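PDB 4PAR: uncharacterized protein AbaSI from Acinetobacter baumannii, which cleaves DNA containing 5-hydroxymethylcytosine, with a Vsr-like endonuclease domain and an SRA-like domain that probably recognises the modified base. Local coordinates for residues 46-51 against 61-66. The protein carries 3 engineered substitutions. Residues are numbered along the deposited sequence; the frame is centred on the assembly and turned at random.
Sequences TQQFVR and DLYFPQ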
# COMPACT_ATOMS: atom_id res chain seq x y z
N THR F 46 -20.61 -9.43 6.18
CA THR F 46 -19.97 -10.49 5.39
C THR F 46 -18.52 -10.68 5.80
O THR F 46 -17.82 -9.72 6.12
CB THR F 46 -20.01 -10.20 3.88
OG1 THR F 46 -19.41 -8.93 3.62
CG2 THR F 46 -21.44 -10.23 3.36
N GLN F 47 -18.07 -11.93 5.77
CA GLN F 47 -16.70 -12.28 6.11
C GLN F 47 -16.38 -11.87 7.54
O GLN F 47 -15.34 -11.26 7.81
CB GLN F 47 -15.72 -11.64 5.13
CG GLN F 47 -15.98 -12.05 3.71
CD GLN F 47 -14.93 -11.55 2.76
OE1 GLN F 47 -13.95 -10.93 3.18
NE2 GLN F 47 -15.12 -11.81 1.47
N GLN F 48 -17.28 -12.20 8.45
CA GLN F 48 -17.11 -11.87 9.85
C GLN F 48 -16.10 -12.80 10.48
O GLN F 48 -16.27 -14.02 10.43
CB GLN F 48 -18.43 -11.95 10.61
CG GLN F 48 -18.30 -11.79 12.11
CD GLN F 48 -17.80 -10.42 12.51
OE1 GLN F 48 -18.40 -9.40 12.16
NE2 GLN F 48 -16.70 -10.39 13.24
N PHE F 49 -15.03 -12.23 11.04
CA PHE F 49 -14.03 -13.01 11.76
C PHE F 49 -14.58 -13.54 13.08
O PHE F 49 -15.20 -12.79 13.84
CB PHE F 49 -12.78 -12.17 12.04
CG PHE F 49 -11.94 -11.90 10.84
CD1 PHE F 49 -11.06 -12.86 10.36
CD2 PHE F 49 -12.01 -10.67 10.19
CE1 PHE F 49 -10.28 -12.61 9.25
CE2 PHE F 49 -11.23 -10.42 9.08
CZ PHE F 49 -10.36 -11.38 8.62
N VAL F 50 -14.37 -14.83 13.34
CA VAL F 50 -14.81 -15.43 14.61
C VAL F 50 -13.69 -16.22 15.27
O VAL F 50 -12.72 -16.60 14.62
CB VAL F 50 -16.01 -16.35 14.41
CG1 VAL F 50 -17.15 -15.58 13.77
CG2 VAL F 50 -15.62 -17.53 13.54
N ARG F 51 -13.82 -16.45 16.57
CA ARG F 51 -12.78 -17.18 17.30
C ARG F 51 -13.29 -18.53 17.78
O ARG F 51 -14.21 -18.59 18.60
CB ARG F 51 -12.28 -16.36 18.49
CG ARG F 51 -11.11 -16.99 19.19
CD ARG F 51 -10.53 -16.03 20.21
NE ARG F 51 -10.04 -14.80 19.60
CZ ARG F 51 -8.84 -14.68 19.03
NH1 ARG F 51 -8.02 -15.72 18.98
NH2 ARG F 51 -8.47 -13.52 18.50
N ASP F 61 -19.30 -16.40 6.15
CA ASP F 61 -19.62 -15.65 4.93
C ASP F 61 -20.72 -14.62 5.14
O ASP F 61 -20.62 -13.50 4.65
CB ASP F 61 -20.01 -16.62 3.82
CG ASP F 61 -18.87 -17.54 3.42
OD1 ASP F 61 -17.74 -17.02 3.21
OD2 ASP F 61 -19.09 -18.77 3.33
N LEU F 62 -21.78 -15.00 5.85
CA LEU F 62 -22.82 -14.02 6.18
C LEU F 62 -23.17 -14.07 7.68
O LEU F 62 -23.27 -15.15 8.26
CB LEU F 62 -24.06 -14.27 5.33
CG LEU F 62 -25.21 -13.27 5.50
CD1 LEU F 62 -24.79 -11.89 5.05
CD2 LEU F 62 -26.43 -13.73 4.73
N TYR F 63 -23.33 -12.91 8.31
CA TYR F 63 -23.57 -12.84 9.76
C TYR F 63 -24.62 -11.81 10.16
O TYR F 63 -24.49 -10.62 9.86
CB TYR F 63 -22.27 -12.54 10.49
CG TYR F 63 -22.40 -12.25 11.97
CD1 TYR F 63 -23.23 -13.01 12.79
CD2 TYR F 63 -21.68 -11.22 12.56
CE1 TYR F 63 -23.34 -12.75 14.14
CE2 TYR F 63 -21.78 -10.95 13.90
CZ TYR F 63 -22.61 -11.71 14.69
OH TYR F 63 -22.70 -11.44 16.04
N PHE F 64 -25.66 -12.26 10.85
CA PHE F 64 -26.66 -11.38 11.45
C PHE F 64 -26.44 -11.31 12.96
O PHE F 64 -26.73 -12.28 13.67
CB PHE F 64 -28.07 -11.85 11.14
CG PHE F 64 -28.36 -11.98 9.67
CD1 PHE F 64 -28.79 -10.89 8.94
CD2 PHE F 64 -28.22 -13.20 9.03
CE1 PHE F 64 -29.07 -11.01 7.59
CE2 PHE F 64 -28.49 -13.32 7.69
CZ PHE F 64 -28.92 -12.23 6.97
N PRO F 65 -25.93 -10.17 13.44
CA PRO F 65 -25.57 -9.93 14.84
C PRO F 65 -26.77 -9.88 15.77
O PRO F 65 -26.68 -10.36 16.90
CB PRO F 65 -24.88 -8.56 14.80
CG PRO F 65 -24.45 -8.40 13.38
CD PRO F 65 -25.52 -9.05 12.58
N GLN F 66 -27.87 -9.31 15.30
CA GLN F 66 -29.05 -9.15 16.13
C GLN F 66 -29.68 -10.50 16.44
O GLN F 66 -30.24 -10.70 17.52
CB GLN F 66 -30.07 -8.25 15.45
CG GLN F 66 -29.50 -6.93 15.00
CD GLN F 66 -30.51 -6.10 14.24
OE1 GLN F 66 -30.27 -4.93 13.95
NE2 GLN F 66 -31.65 -6.70 13.92
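A bulged corner in a beta hairpin, where strands 45-51 and 57-64 of the endonuclease domain of the PDDEXK clan both change direction, brings Gln-47 and Gln-48 against Asp-61 and Tyr-63. Gln-47 and Gln-48 both lie opposite Thr-60 in a G1 bulge, and Gln-47 takes the left-handed backbone conformation that goes with it. At this corner Gln-47 N donates to Asp-61 O over 3.2 Å, approaching from well above the carbonyl plane. Thr-46 CA makes a CA-H...O contact with Asp-61 O, also at 3.2 Å. Beyond it, the methyl CG2 of Thr-46 meets Leu-62 CD1 at 4.1 Å.

At Gln-48, the second residue of the bulge, the side chain crosses that of Tyr-63 obliquely, with Gln-48 CG 3.5 Å from Tyr-63 CD2. With CG anti to the backbone N (chi1 173°), that carbon reaches the ring, and a bend at chi2 places CD, which lies 4.0 Å from Tyr-63 CD2. The amide plane is steeply inclined to the ring, 76° away from parallel, and a nearly straight bond from Gln-48 NE2 to Phe-49 O, 2.9 Å long, ties down its nitrogen.

Around the hairpin, Leu-62 packs on Val-30, Ile-33 and Ile-34 of helix 26-37, while Asp-61 OD2 pairs with Lys-23 and Thr-46 OG1 bonds to Gln-16 O. Strand 69-74 follows as the next neighbour in the sheet, where His-70 stacks on Tyr-63 and Ile-71 faces the classic bulge at Asp-61 and Leu-62.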